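Local structure of cytochrome P450 CYP260B1 (Sorangium cellulosum, 5HIW) at residues 336-339 against 340-343; 169-172 against 173-176; 109-112 against 113-116. The protein belongs to the cytochrome P450 family of mainly helical haem proteins and carries iron protoporphyrin IX in its interior. All coordinates share one frame; numbering follows the deposited sequence.

Contact 1: residues 336-339 against 340-343; sequences HYCV and GAPL. With HEM (protoporphyrin IX containing Fe), chain B.
C338 turns its SG anti to its own backbone N (chi1 -176°), and this points the sulfur at the haem while keeping it 3.4 Å from A341 N, across the type I turn that runs from C338 to A341. C338 SG binds the haem iron at 2.3 Å, opposite a water that sits on the other face of the porphyrin. V339 tucks CG1 between its backbone N and carbonyl carbon, and from there CG1 packs on the haem methyl CMD at 3.6 Å. G340 brings bare backbone against the macrocycle, with its CA 3.5 Å from the haem carbon C3C. A341 CB packs against Y337, 4.2 Å from CE1 and oblique to that ring. Two residues before the cysteine, the edge of the H336 ring faces a propionate: ND1 donates to haem O1D (2.6 Å, 163°), and the carboxylate carbon lies in the ring plane. This is the cysteine-ligand loop of the P450 fold. Helix 77-90 flanks it, R84 NH1 hydrogen-bonding to Y337 O and F87 and N88 packing on V339, and from the turn the chain runs straight into helix 341-358.

Contact 2: residues 169-172 against 173-176; sequences VVAE and GRSA
V169 opens the segment by accepting G173 N on its carbonyl O, at 2.8 Å and with an almost straight N-H...O angle of 179°. V170 follows with the same step: its O takes R174 N at 2.7 Å, and this donor lies in the carbonyl plane. The R174 side chain is deposited in two conformers, and its contacts here hold for one of them alone. In that conformer it and the V170 side chain cross obliquely, V170 CG1 coming 3.8 Å from R174 NH1. At A171 the backbone itself supplies the packing surface. In the same conformer R174 bends at chi3 (32°) and folds back so that A171 CA lies under one face of the guanidinium, offset toward its rim, while A171 CB comes to 3.3 Å from R174 NH2. A171 O then receives S175 N at 3.0 Å. E172 takes part through its carbonyl, which accepts A176 N at 2.9 Å. S175 holds OG between its own backbone N and carbonyl carbon (chi1 41°), a position that puts the hydroxyl near two carbonyls, E172 O at 2.8 Å and A171 O at 3.1 Å. A176, on the buried side, packs on L153, K156 and M157 of helix 147-162. Four successive i to i+4 bonds make this regular alpha-helix, and helix 147-162 and helix 167-191 probably correspond to the F and G helices of the P450 fold, in that order.

Contact 3: residues 109-112 against 113-116; sequences RRVV and ERLV
R114 lays one face of its guanidinium over R110 O, while V111 CG2 approaches the same group obliquely, 3.8 Å from NH1. The R114 chain reaches this place extended from CG to NE, with CG set beside the backbone N (chi1 -67°). R110, one of whose two deposited conformers is described, runs alongside in the same direction. In that conformer R110 CD lies 3.2 Å from R114 NH2, a closeness to take with caution, while the guanidinium planes are turned 54° apart and R110 NE stays 4.6 Å from R114 NH2. This happens where helix 93-113 runs out, probably the D helix of the P450 fold, and the backbone bonding changes with it. E113 N still makes an alpha-helical bond to R109 O at 3.0 Å. R114 N is divided between R110 O and a weak bond to V111 O at 3.4 Å. L115 N then drops to V112 O, three residues back, at 2.8 Å, with the donor well above the carbonyl plane. A type I turn from E113 to V116 follows, in which V116 N bonds to E113 O. L115, buried, packs on L355 of helix 341-358, on L123 of helix 123-128 and on F359.

How the contacts relate
Along the chain the order is contact 3, contact 2, contact 1. Their centres lie far apart: 26 Å between contacts 1 and 2, 27 Å between contacts 1 and 3, and 34 Å between contacts 2 and 3, and none touches another. Helix 341-358 ties two of them together. It starts in contact 1 beside the haem, and its later residues L354, L355 and R358 pack against contact 3, so one helix runs from just after the iron ligand to the C-terminal end of helix 93-113. Contact 2 belongs to a separate helix pair, 147-162 with 167-191. Contact 1 thus supplies the iron ligand and part of the buried haem pocket, while the other two lie farther out in the helical part of the protein.

Contact 1: residues 336-339 against 340-343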
loop_
_atom_site.group_PDB
_atom_site.type_symbol
_atom_site.label_atom_id
_atom_site.label_comp_id
_atom_site.label_asym_id
_atom_site.label_seq_id
_atom_site.Cartn_x
_atom_site.Cartn_y
_atom_site.Cartn_z
ATOM N N HIS A 336 -14.087 1.918 -3.544
ATOM C CA HIS A 336 -12.899 1.082 -3.570
ATOM C C HIS A 336 -11.911 1.360 -2.457
ATOM O O HIS A 336 -10.792 0.840 -2.517
ATOM C CB HIS A 336 -12.236 1.218 -4.940
ATOM C CG HIS A 336 -13.089 0.705 -6.061
ATOM N ND1 HIS A 336 -13.323 -0.638 -6.261
ATOM C CD2 HIS A 336 -13.794 1.358 -7.018
ATOM C CE1 HIS A 336 -14.137 -0.786 -7.301
ATOM N NE2 HIS A 336 -14.391 0.392 -7.818
ATOM N N TYR A 337 -12.305 2.035 -1.370
ATOM C CA TYR A 337 -11.433 2.278 -0.233
ATOM C C TYR A 337 -10.770 0.979 0.177
ATOM O O TYR A 337 -11.395 -0.074 0.213
ATOM C CB TYR A 337 -12.210 2.860 1.006
ATOM C CG TYR A 337 -11.377 3.129 2.233
ATOM C CD1 TYR A 337 -11.157 2.117 3.212
ATOM C CD2 TYR A 337 -10.843 4.368 2.476
ATOM C CE1 TYR A 337 -10.466 2.383 4.385
ATOM C CE2 TYR A 337 -10.119 4.599 3.648
ATOM C CZ TYR A 337 -9.949 3.629 4.571
ATOM O OH TYR A 337 -9.180 3.882 5.713
ATOM N N CYS A 338 -9.468 1.019 0.399
ATOM C CA CYS A 338 -8.694 -0.220 0.649
ATOM C C CYS A 338 -9.286 -1.187 1.658
ATOM O O CYS A 338 -9.427 -0.873 2.822
ATOM C CB CYS A 338 -7.268 0.108 1.116
ATOM S SG CYS A 338 -6.192 -1.308 1.350
ATOM N N VAL A 339 -9.688 -2.376 1.183
ATOM C CA VAL A 339 -10.229 -3.389 2.079
ATOM C C VAL A 339 -9.204 -4.017 2.987
ATOM O O VAL A 339 -9.502 -4.579 4.078
ATOM C CB VAL A 339 -10.938 -4.483 1.210
ATOM C CG1 VAL A 339 -9.880 -5.352 0.528
ATOM C CG2 VAL A 339 -11.918 -5.277 2.048
ATOM N N GLY A 340 -7.935 -3.905 2.577
ATOM C CA GLY A 340 -6.823 -4.344 3.382
ATOM C C GLY A 340 -6.244 -3.458 4.506
ATOM O O GLY A 340 -5.296 -3.843 5.193
ATOM N N ALA A 341 -6.714 -2.227 4.585
ATOM C CA ALA A 341 -6.283 -1.268 5.579
ATOM C C ALA A 341 -6.193 -1.826 7.018
ATOM O O ALA A 341 -5.217 -1.541 7.707
ATOM C CB ALA A 341 -7.144 -0.020 5.496
ATOM N N PRO A 342 -7.113 -2.718 7.425
ATOM C CA PRO A 342 -6.957 -3.259 8.821
ATOM C C PRO A 342 -5.696 -4.124 8.986
ATOM O O PRO A 342 -5.040 -4.123 10.036
ATOM C CB PRO A 342 -8.232 -4.121 9.021
ATOM C CG PRO A 342 -9.198 -3.547 8.075
ATOM C CD PRO A 342 -8.484 -2.891 6.917
ATOM N N LEU A 343 -5.357 -4.844 7.912
ATOM C CA LEU A 343 -4.144 -5.718 7.966
ATOM C C LEU A 343 -2.915 -4.850 7.925
ATOM O O LEU A 343 -1.944 -5.096 8.637
ATOM C CB LEU A 343 -4.154 -6.746 6.822
ATOM C CG LEU A 343 -2.867 -7.595 6.705
ATOM C CD1 LEU A 343 -2.546 -8.342 7.999
ATOM C CD2 LEU A 343 -3.111 -8.544 5.555
HETATM C CHA HEM B . -7.552 -0.854 -2.643
HETATM C CHB HEM B . -3.656 1.383 -0.784
HETATM C CHC HEM B . -2.652 -2.522 1.818
HETATM C CHD HEM B . -5.888 -4.937 -0.760
HETATM C C1A HEM B . -6.644 0.115 -2.325
HETATM C C2A HEM B . -6.645 1.452 -2.807
HETATM C C3A HEM B . -5.570 2.097 -2.254
HETATM C C4A HEM B . -4.831 1.114 -1.518
HETATM C CMA HEM B . -5.163 3.562 -2.509
HETATM C CAA HEM B . -7.736 2.099 -3.653
HETATM C CBA HEM B . -7.547 1.715 -5.130
HETATM C CGA HEM B . -8.412 2.513 -6.043
HETATM O O1A HEM B . -9.391 3.179 -5.572
HETATM O O2A HEM B . -8.056 2.677 -7.236
HETATM C C1B HEM B . -3.023 0.524 0.029
HETATM C C2B HEM B . -1.920 0.923 0.859
HETATM C C3B HEM B . -1.650 -0.202 1.614
HETATM C C4B HEM B . -2.563 -1.273 1.209
HETATM C CMB HEM B . -1.128 2.242 0.916
HETATM C CAB HEM B . -0.552 -0.226 2.550
HETATM C CBB HEM B . 0.039 -1.225 3.115
HETATM C C1C HEM B . -3.466 -3.550 1.343
HETATM C C2C HEM B . -3.444 -4.863 1.912
HETATM C C3C HEM B . -4.364 -5.544 1.162
HETATM C C4C HEM B . -4.883 -4.684 0.149
HETATM C CMC HEM B . -2.533 -5.203 3.067
HETATM C CAC HEM B . -4.788 -6.950 1.309
HETATM C CBC HEM B . -4.755 -7.546 2.491
HETATM C C1D HEM B . -6.589 -3.968 -1.468
HETATM C C2D HEM B . -7.743 -4.375 -2.313
HETATM C C3D HEM B . -8.207 -3.252 -2.846
HETATM C C4D HEM B . -7.364 -2.176 -2.301
HETATM C CMD HEM B . -8.238 -5.779 -2.600
HETATM C CAD HEM B . -9.441 -3.066 -3.744
HETATM C CBD HEM B . -10.624 -2.740 -2.853
HETATM C CGD HEM B . -11.933 -2.566 -3.636
HETATM O O1D HEM B . -11.951 -2.285 -4.874
HETATM O O2D HEM B . -13.060 -2.686 -3.048
HETATM N NA HEM B . -5.509 -0.055 -1.504
HETATM N NB HEM B . -3.433 -0.719 0.371
HETATM N NC HEM B . -4.344 -3.425 0.359
HETATM N ND HEM B . -6.385 -2.629 -1.510
HETATM FE FE HEM B . -4.969 -1.692 -0.567
HETATM O O HOH W 1 -3.575 -2.186 -2.322
#

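Contact 2: residues 169-172 against 173-176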
loop_
_atom_site.group_PDB
_atom_site.type_symbol
_atom_site.label_atom_id
_atom_site.label_comp_id
_atom_site.label_asym_id
_atom_site.label_seq_id
_atom_site.Cartn_x
_atom_site.Cartn_y
_atom_site.Cartn_z
ATOM N N VAL A 169 5.876 -9.117 -21.018
ATOM C CA VAL A 169 5.855 -8.927 -19.600
ATOM C C VAL A 169 4.516 -9.396 -19.045
ATOM O O VAL A 169 4.479 -10.061 -18.023
ATOM C CB VAL A 169 6.050 -7.449 -19.247
ATOM C CG1 VAL A 169 5.808 -7.258 -17.771
ATOM C CG2 VAL A 169 7.446 -6.990 -19.637
ATOM N N VAL A 170 3.431 -9.033 -19.736
ATOM C CA VAL A 170 2.074 -9.532 -19.399
ATOM C C VAL A 170 2.051 -11.043 -19.444
ATOM O O VAL A 170 1.558 -11.697 -18.502
ATOM C CB VAL A 170 0.985 -8.940 -20.348
ATOM C CG1 VAL A 170 -0.414 -9.558 -20.061
ATOM C CG2 VAL A 170 0.939 -7.440 -20.178
ATOM N N ALA A 171 2.616 -11.595 -20.537
ATOM C CA ALA A 171 2.751 -13.041 -20.689
ATOM C C ALA A 171 3.545 -13.662 -19.528
ATOM O O ALA A 171 3.168 -14.732 -19.037
ATOM C CB ALA A 171 3.404 -13.391 -22.030
ATOM N N GLU A 172 4.621 -13.003 -19.093
ATOM C CA GLU A 172 5.359 -13.519 -17.919
ATOM C C GLU A 172 4.539 -13.407 -16.602
ATOM O O GLU A 172 4.491 -14.367 -15.823
ATOM C CB GLU A 172 6.737 -12.886 -17.765
ATOM C CG GLU A 172 7.777 -13.716 -18.529
ATOM C CD GLU A 172 8.926 -12.891 -19.042
ATOM O OE1 GLU A 172 9.283 -11.897 -18.360
ATOM O OE2 GLU A 172 9.471 -13.223 -20.125
ATOM N N GLY A 173 3.867 -12.262 -16.413
ATOM C CA GLY A 173 2.819 -12.154 -15.368
ATOM C C GLY A 173 1.815 -13.295 -15.380
ATOM O O GLY A 173 1.547 -13.908 -14.328
ATOM N N ARG A 174 1.317 -13.634 -16.586
ATOM C CA ARG A 174 0.296 -14.670 -16.754
ATOM C C ARG A 174 0.836 -16.028 -16.338
ATOM O O ARG A 174 0.143 -16.799 -15.652
ATOM C CB ARG A 174 -0.212 -14.677 -18.218
ATOM C CG ARG A 174 -1.730 -14.767 -18.421
ATOM C CD ARG A 174 -2.130 -14.399 -19.855
ATOM N NE ARG A 174 -1.088 -14.768 -20.815
ATOM C CZ ARG A 174 -0.617 -13.987 -21.782
ATOM N NH1 ARG A 174 -1.102 -12.773 -21.977
ATOM N NH2 ARG A 174 0.331 -14.437 -22.581
ATOM N N SER A 175 2.080 -16.320 -16.717
ATOM C CA SER A 175 2.656 -17.608 -16.329
ATOM C C SER A 175 2.912 -17.718 -14.816
ATOM O O SER A 175 2.725 -18.815 -14.163
ATOM C CB SER A 175 3.960 -17.920 -17.115
ATOM O OG SER A 175 4.779 -16.750 -17.253
ATOM N N ALA A 176 3.383 -16.601 -14.253
ATOM C CA ALA A 176 3.706 -16.572 -12.817
ATOM C C ALA A 176 2.428 -16.738 -12.042
ATOM O O ALA A 176 2.385 -17.413 -11.029
ATOM C CB ALA A 176 4.409 -15.262 -12.454
#

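Contact 3: residues 109-112 against 113-116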
loop_
_atom_site.group_PDB
_atom_site.type_symbol
_atom_site.label_atom_id
_atom_site.label_comp_id
_atom_site.label_asym_id
_atom_site.label_seq_id
_atom_site.Cartn_x
_atom_site.Cartn_y
_atom_site.Cartn_z
ATOM N N ARG A 109 8.595 -11.354 15.230
ATOM C CA ARG A 109 9.647 -11.799 16.165
ATOM C C ARG A 109 10.852 -12.385 15.450
ATOM O O ARG A 109 11.950 -12.111 15.857
ATOM C CB ARG A 109 9.158 -12.855 17.179
ATOM C CG ARG A 109 8.515 -12.167 18.379
ATOM C CD ARG A 109 8.110 -13.113 19.490
ATOM N NE ARG A 109 7.057 -12.465 20.265
ATOM C CZ ARG A 109 7.248 -11.388 21.022
ATOM N NH1 ARG A 109 8.447 -10.831 21.190
ATOM N NH2 ARG A 109 6.230 -10.871 21.655
ATOM N N ARG A 110 10.617 -13.175 14.414
ATOM C CA ARG A 110 11.684 -13.832 13.658
ATOM C C ARG A 110 12.502 -12.740 12.920
ATOM O O ARG A 110 13.741 -12.748 12.881
ATOM C CB ARG A 110 11.040 -14.834 12.690
ATOM C CG ARG A 110 11.969 -15.697 11.819
ATOM C CD ARG A 110 11.194 -16.677 10.905
ATOM N NE ARG A 110 9.847 -17.037 11.405
ATOM C CZ ARG A 110 8.705 -16.829 10.733
ATOM N NH1 ARG A 110 8.726 -16.303 9.511
ATOM N NH2 ARG A 110 7.537 -17.153 11.280
ATOM N N VAL A 111 11.789 -11.810 12.315
ATOM C CA VAL A 111 12.411 -10.743 11.527
ATOM C C VAL A 111 13.315 -9.897 12.425
ATOM O O VAL A 111 14.481 -9.593 12.086
ATOM C CB VAL A 111 11.324 -9.906 10.781
ATOM C CG1 VAL A 111 11.931 -8.632 10.219
ATOM C CG2 VAL A 111 10.699 -10.676 9.666
ATOM N N VAL A 112 12.824 -9.535 13.608
ATOM C CA VAL A 112 13.529 -8.679 14.512
ATOM C C VAL A 112 14.738 -9.432 15.127
ATOM O O VAL A 112 15.837 -8.867 15.246
ATOM C CB VAL A 112 12.598 -8.201 15.625
ATOM C CG1 VAL A 112 13.379 -7.618 16.784
ATOM C CG2 VAL A 112 11.613 -7.169 15.080
ATOM N N GLU A 113 14.522 -10.713 15.474
ATOM C CA GLU A 113 15.560 -11.602 16.015
ATOM C C GLU A 113 16.805 -11.608 15.132
ATOM O O GLU A 113 17.947 -11.621 15.631
ATOM C CB GLU A 113 15.028 -13.044 16.151
ATOM C CG GLU A 113 16.067 -14.090 16.561
ATOM C CD GLU A 113 16.600 -13.803 17.939
ATOM O OE1 GLU A 113 15.766 -13.350 18.733
ATOM O OE2 GLU A 113 17.812 -14.000 18.226
ATOM N N ARG A 114 16.595 -11.606 13.816
ATOM C CA ARG A 114 17.707 -11.631 12.871
ATOM C C ARG A 114 18.584 -10.425 13.025
ATOM O O ARG A 114 19.723 -10.489 12.604
ATOM C CB ARG A 114 17.280 -11.715 11.403
ATOM C CG ARG A 114 16.598 -13.028 10.976
ATOM C CD ARG A 114 15.920 -12.943 9.596
ATOM N NE ARG A 114 15.041 -14.104 9.419
ATOM C CZ ARG A 114 13.833 -14.112 8.829
ATOM N NH1 ARG A 114 13.303 -13.028 8.239
ATOM N NH2 ARG A 114 13.171 -15.269 8.788
ATOM N N LEU A 115 18.074 -9.303 13.557
ATOM C CA LEU A 115 18.882 -8.097 13.614
ATOM C C LEU A 115 19.677 -7.975 14.893
ATOM O O LEU A 115 20.492 -7.045 15.047
ATOM C CB LEU A 115 18.023 -6.841 13.427
ATOM C CG LEU A 115 17.267 -6.698 12.083
ATOM C CD1 LEU A 115 16.503 -5.348 12.036
ATOM C CD2 LEU A 115 18.251 -6.792 10.931
ATOM N N VAL A 116 19.405 -8.890 15.817
ATOM C CA VAL A 116 19.789 -8.712 17.206
ATOM C C VAL A 116 21.314 -8.623 17.404
ATOM O O VAL A 116 21.781 -7.940 18.328
ATOM C CB VAL A 116 19.189 -9.842 18.079
ATOM C CG1 VAL A 116 20.061 -10.157 19.301
ATOM C CG2 VAL A 116 17.780 -9.456 18.502
#